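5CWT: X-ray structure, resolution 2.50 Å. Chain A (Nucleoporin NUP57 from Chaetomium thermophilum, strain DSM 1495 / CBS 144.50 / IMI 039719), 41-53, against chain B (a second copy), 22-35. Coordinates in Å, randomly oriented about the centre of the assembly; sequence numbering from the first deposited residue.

Chain A 41-53: VEEAKKDFEEWEK
Chain B, residues 22-35: KAKKILEDYDKQLQ

Antiparallel helices commonly pack through a stripe of apolar side chains flanked by charged ones, and the contact between two copies of the nucleoporin NUP57 from Chaetomium thermophilum is a compact example. In chain A the helix, which begins earlier in the chain, runs to 51 with regular alpha-helical phi/psi, and Glu A52 (-80/8°) is the first residue to leave helical values. Chain B is helical throughout 22-35. The axes run at 169° and approach to 9.9 Å. The register is set by three CA pairs: Val A41 CA to Tyr B30 CA at 6.4 Å, Lys A45 CA to Leu B27 CA at 6.5 Å, and Glu A52 CA to Ala B23 CA at 8.1 Å. Together the stretches bury 646 Å².

Phe A48 gives up the most surface, 94 Å². Its CA-to-CB bond points toward chain B, and chi1 of 180° (t) with chi2 of 80° lays the ring against one turn of the partner helix. Ile B26 (m, t) covers one face: its CG2 lies 3.9 Å from the centroid of the Phe A48 ring and 10° off the normal, a CH-pi contact. Around the same ring, Phe A48 CE1 meets Ile B26 CD1 at 3.4 Å, Phe A48 CD2 meets Leu B27 CD2 at 3.7 Å (Leu B27 is also m, t), and Phe A48 CZ lies 4.0 Å from Ala B23 CB. The ring also comes close to the backbone, with Phe A48 CE2 3.4 Å from Ala B23 O.

Lys A45, covering 86 Å², shows how a long charged side chain can serve packing and polarity at once. Its CA-to-CB bond points sideways to chain B, and with chi angles of 65, 148, 59 and -176° the side chain fits as a knob among Leu B27, Tyr B30, Asp B31 and Leu B34. Its aliphatic base packs on the tyrosine, Lys A45 CB to Tyr B30 CD2 being 3.5 Å, while Lys A45 NZ donates a hydrogen bond to Asp B31 OD1 at 2.6 Å within a salt bridge. The CA-to-CB bond of Asp B31 (chi1 -72°, chi2 -33°) points away from chain A, but the end of the side chain comes nearer. This is the sole hydrogen bond between the stretches.

Val A41 (t), covering 74 Å², closes the other end of the apolar stripe: Val A41 CG1 lies 3.6 Å from Leu B34 CG and 3.6 Å from Tyr B30 O. Between it and Phe A48, Ala A44 CB sits over one face of the Tyr B30 ring (chi1 -72°, chi2 -33°), 4.1 Å from Tyr B30 CZ.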

# COMPACT_ATOMS: atom_id res chain seq x y z
N VAL A 41 -3.19 -7.18 4.68
CA VAL A 41 -3.86 -6.48 5.77
C VAL A 41 -5.36 -6.71 5.71
O VAL A 41 -6.01 -6.94 6.73
CB VAL A 41 -3.57 -4.97 5.75
CG1 VAL A 41 -4.25 -4.27 6.92
CG2 VAL A 41 -2.08 -4.71 5.79
N GLU A 42 -5.92 -6.64 4.50
CA GLU A 42 -7.34 -6.89 4.30
C GLU A 42 -7.67 -8.32 4.70
O GLU A 42 -8.72 -8.58 5.29
CB GLU A 42 -7.71 -6.66 2.83
CG GLU A 42 -7.61 -5.20 2.40
CD GLU A 42 -7.80 -5.02 0.90
OE1 GLU A 42 -7.84 -6.03 0.17
OE2 GLU A 42 -7.91 -3.85 0.46
N GLU A 43 -6.77 -9.24 4.39
CA GLU A 43 -6.94 -10.64 4.75
C GLU A 43 -6.75 -10.84 6.25
O GLU A 43 -7.36 -11.72 6.85
CB GLU A 43 -5.95 -11.51 3.97
CG GLU A 43 -6.01 -13.00 4.32
CD GLU A 43 -5.01 -13.82 3.53
OE1 GLU A 43 -4.55 -13.34 2.47
OE2 GLU A 43 -4.68 -14.94 3.97
N ALA A 44 -5.90 -10.01 6.85
CA ALA A 44 -5.61 -10.12 8.27
C ALA A 44 -6.83 -9.77 9.12
O ALA A 44 -7.13 -10.45 10.09
CB ALA A 44 -4.44 -9.23 8.64
N LYS A 45 -7.52 -8.69 8.75
CA LYS A 45 -8.68 -8.26 9.51
C LYS A 45 -9.86 -9.18 9.27
O LYS A 45 -10.68 -9.40 10.17
CB LYS A 45 -9.05 -6.80 9.19
CG LYS A 45 -9.52 -6.54 7.77
CD LYS A 45 -10.55 -5.42 7.73
CE LYS A 45 -9.99 -4.12 8.30
NZ LYS A 45 -11.04 -3.06 8.34
N LYS A 46 -9.95 -9.73 8.07
CA LYS A 46 -11.00 -10.70 7.76
C LYS A 46 -10.81 -11.95 8.60
O LYS A 46 -11.78 -12.52 9.10
CB LYS A 46 -10.99 -11.05 6.27
CG LYS A 46 -11.95 -12.16 5.87
CD LYS A 46 -13.39 -11.85 6.28
CE LYS A 46 -14.34 -12.97 5.91
NZ LYS A 46 -15.72 -12.72 6.38
N ASP A 47 -9.56 -12.37 8.75
CA ASP A 47 -9.23 -13.51 9.60
C ASP A 47 -9.56 -13.20 11.05
O ASP A 47 -9.96 -14.09 11.81
CB ASP A 47 -7.75 -13.86 9.46
CG ASP A 47 -7.41 -14.49 8.12
OD1 ASP A 47 -8.34 -14.95 7.43
OD2 ASP A 47 -6.21 -14.53 7.77
N PHE A 48 -9.38 -11.94 11.45
CA PHE A 48 -9.67 -11.52 12.81
C PHE A 48 -11.17 -11.56 13.07
O PHE A 48 -11.61 -11.96 14.15
CB PHE A 48 -9.12 -10.12 13.07
CG PHE A 48 -9.37 -9.62 14.46
CD1 PHE A 48 -8.56 -10.02 15.51
CD2 PHE A 48 -10.41 -8.75 14.73
CE1 PHE A 48 -8.78 -9.56 16.80
CE2 PHE A 48 -10.64 -8.29 16.01
CZ PHE A 48 -9.83 -8.70 17.04
N GLU A 49 -11.94 -11.13 12.08
CA GLU A 49 -13.40 -11.18 12.16
C GLU A 49 -13.87 -12.63 12.26
O GLU A 49 -14.80 -12.93 13.00
CB GLU A 49 -14.02 -10.51 10.93
CG GLU A 49 -13.83 -9.00 10.89
CD GLU A 49 -14.20 -8.39 9.55
OE1 GLU A 49 -14.77 -9.11 8.70
OE2 GLU A 49 -13.91 -7.20 9.34
N GLU A 50 -13.21 -13.51 11.52
CA GLU A 50 -13.52 -14.93 11.57
C GLU A 50 -13.20 -15.51 12.94
O GLU A 50 -14.01 -16.23 13.52
CB GLU A 50 -12.72 -15.69 10.50
CG GLU A 50 -13.29 -15.58 9.09
CD GLU A 50 -14.59 -16.35 8.93
OE1 GLU A 50 -14.82 -17.31 9.68
OE2 GLU A 50 -15.38 -15.99 8.03
N TRP A 51 -12.02 -15.18 13.46
CA TRP A 51 -11.58 -15.71 14.74
C TRP A 51 -12.45 -15.20 15.89
O TRP A 51 -12.59 -15.87 16.91
CB TRP A 51 -10.12 -15.33 15.00
CG TRP A 51 -9.58 -15.96 16.24
CD1 TRP A 51 -9.57 -15.42 17.50
CD2 TRP A 51 -8.98 -17.25 16.36
NE1 TRP A 51 -9.00 -16.29 18.39
CE2 TRP A 51 -8.62 -17.43 17.71
CE3 TRP A 51 -8.70 -18.27 15.45
CZ2 TRP A 51 -8.01 -18.58 18.18
CZ3 TRP A 51 -8.09 -19.42 15.92
CH2 TRP A 51 -7.75 -19.57 17.27
N GLU A 52 -13.02 -14.02 15.71
CA GLU A 52 -13.90 -13.44 16.72
C GLU A 52 -15.29 -14.05 16.66
O GLU A 52 -16.21 -13.59 17.34
CB GLU A 52 -13.98 -11.92 16.54
CG GLU A 52 -14.01 -11.13 17.85
CD GLU A 52 -12.71 -11.22 18.62
OE1 GLU A 52 -12.64 -10.66 19.73
OE2 GLU A 52 -11.75 -11.83 18.11
N LYS A 53 -15.44 -15.09 15.84
CA LYS A 53 -16.71 -15.80 15.69
C LYS A 53 -17.80 -14.87 15.15
O LYS A 53 -18.54 -14.25 15.91
CB LYS A 53 -17.15 -16.44 17.01
CG LYS A 53 -16.15 -17.43 17.59
CD LYS A 53 -15.97 -18.65 16.70
CE LYS A 53 -14.72 -18.54 15.83
NZ LYS A 53 -14.70 -19.56 14.75
N LYS B 22 -10.76 -4.12 23.00
CA LYS B 22 -9.51 -4.47 22.34
C LYS B 22 -9.79 -4.96 20.92
O LYS B 22 -9.03 -4.68 20.00
CB LYS B 22 -8.78 -5.56 23.13
CG LYS B 22 -7.42 -5.95 22.54
CD LYS B 22 -6.79 -7.12 23.28
CE LYS B 22 -5.90 -6.66 24.43
NZ LYS B 22 -6.66 -6.05 25.56
N ALA B 23 -10.89 -5.70 20.76
CA ALA B 23 -11.27 -6.24 19.46
C ALA B 23 -11.55 -5.11 18.48
O ALA B 23 -11.22 -5.22 17.29
CB ALA B 23 -12.49 -7.13 19.60
N LYS B 24 -12.15 -4.04 18.97
CA LYS B 24 -12.44 -2.88 18.14
C LYS B 24 -11.13 -2.22 17.70
O LYS B 24 -10.94 -1.93 16.52
CB LYS B 24 -13.30 -1.87 18.90
CG LYS B 24 -13.84 -0.73 18.04
CD LYS B 24 -14.61 0.28 18.88
CE LYS B 24 -13.69 1.24 19.61
NZ LYS B 24 -13.23 2.35 18.72
N LYS B 25 -10.24 -2.00 18.66
CA LYS B 25 -8.98 -1.31 18.41
C LYS B 25 -8.15 -1.98 17.32
O LYS B 25 -7.56 -1.31 16.48
CB LYS B 25 -8.16 -1.23 19.70
CG LYS B 25 -7.09 -0.15 19.67
CD LYS B 25 -5.98 -0.43 20.67
CE LYS B 25 -5.08 0.78 20.85
NZ LYS B 25 -4.62 1.35 19.56
N ILE B 26 -8.10 -3.31 17.35
CA ILE B 26 -7.36 -4.08 16.36
C ILE B 26 -7.91 -3.81 14.96
O ILE B 26 -7.15 -3.74 13.99
CB ILE B 26 -7.42 -5.60 16.66
CG1 ILE B 26 -6.68 -5.91 17.96
CG2 ILE B 26 -6.80 -6.41 15.52
CD1 ILE B 26 -6.90 -7.31 18.49
N LEU B 27 -9.23 -3.67 14.86
CA LEU B 27 -9.86 -3.39 13.58
C LEU B 27 -9.60 -1.95 13.12
O LEU B 27 -9.57 -1.67 11.93
CB LEU B 27 -11.37 -3.64 13.66
CG LEU B 27 -11.79 -5.10 13.87
CD1 LEU B 27 -13.27 -5.19 14.20
CD2 LEU B 27 -11.47 -5.94 12.64
N GLU B 28 -9.40 -1.05 14.08
CA GLU B 28 -9.09 0.34 13.76
C GLU B 28 -7.63 0.47 13.31
O GLU B 28 -7.31 1.29 12.46
CB GLU B 28 -9.33 1.26 14.96
CG GLU B 28 -10.76 1.23 15.51
CD GLU B 28 -11.81 1.45 14.44
OE1 GLU B 28 -11.54 2.20 13.48
OE2 GLU B 28 -12.91 0.87 14.56
N ASP B 29 -6.76 -0.35 13.89
CA ASP B 29 -5.35 -0.35 13.52
C ASP B 29 -5.17 -0.83 12.09
O ASP B 29 -4.43 -0.22 11.31
CB ASP B 29 -4.54 -1.22 14.48
CG ASP B 29 -4.46 -0.64 15.88
OD1 ASP B 29 -4.54 0.60 16.01
OD2 ASP B 29 -4.31 -1.42 16.84
N TYR B 30 -5.84 -1.93 11.75
CA TYR B 30 -5.79 -2.46 10.39
C TYR B 30 -6.33 -1.43 9.39
O TYR B 30 -5.96 -1.44 8.22
CB TYR B 30 -6.57 -3.77 10.29
CG TYR B 30 -5.91 -4.96 10.96
CD1 TYR B 30 -4.53 -5.09 10.99
CD2 TYR B 30 -6.67 -5.95 11.55
CE1 TYR B 30 -3.92 -6.17 11.60
CE2 TYR B 30 -6.08 -7.04 12.16
CZ TYR B 30 -4.70 -7.15 12.18
OH TYR B 30 -4.10 -8.23 12.79
N ASP B 31 -7.21 -0.55 9.87
CA ASP B 31 -7.72 0.53 9.03
C ASP B 31 -6.68 1.64 8.89
O ASP B 31 -6.46 2.15 7.80
CB ASP B 31 -9.03 1.08 9.59
CG ASP B 31 -10.19 0.12 9.42
OD1 ASP B 31 -10.21 -0.61 8.41
OD2 ASP B 31 -11.08 0.11 10.29
N LYS B 32 -6.05 2.00 10.01
CA LYS B 32 -4.98 2.99 10.00
C LYS B 32 -3.90 2.57 9.01
O LYS B 32 -3.37 3.39 8.26
CB LYS B 32 -4.37 3.15 11.39
CG LYS B 32 -5.18 4.03 12.34
CD LYS B 32 -4.43 4.23 13.65
CE LYS B 32 -5.09 5.27 14.54
NZ LYS B 32 -6.39 4.80 15.11
N GLN B 33 -3.58 1.28 9.02
CA GLN B 33 -2.54 0.73 8.16
C GLN B 33 -2.99 0.69 6.70
O GLN B 33 -2.20 0.96 5.79
CB GLN B 33 -2.14 -0.67 8.63
CG GLN B 33 -1.35 -0.67 9.93
CD GLN B 33 -1.02 -2.08 10.41
OE1 GLN B 33 -1.69 -3.04 10.04
NE2 GLN B 33 0.02 -2.20 11.23
N LEU B 34 -4.25 0.34 6.47
CA LEU B 34 -4.78 0.26 5.11
C LEU B 34 -4.84 1.63 4.45
O LEU B 34 -4.45 1.78 3.29
CB LEU B 34 -6.18 -0.37 5.11
CG LEU B 34 -6.22 -1.90 5.15
CD1 LEU B 34 -7.63 -2.39 5.45
CD2 LEU B 34 -5.72 -2.49 3.85
N GLN B 35 -5.34 2.62 5.18
CA GLN B 35 -5.44 3.98 4.64
C GLN B 35 -4.06 4.53 4.32
O GLN B 35 -3.87 5.20 3.30
CB GLN B 35 -6.16 4.90 5.63
CG GLN B 35 -7.61 4.54 5.88
CD GLN B 35 -8.45 4.53 4.61
OE1 GLN B 35 -8.21 5.33 3.70
NE2 GLN B 35 -9.43 3.64 4.55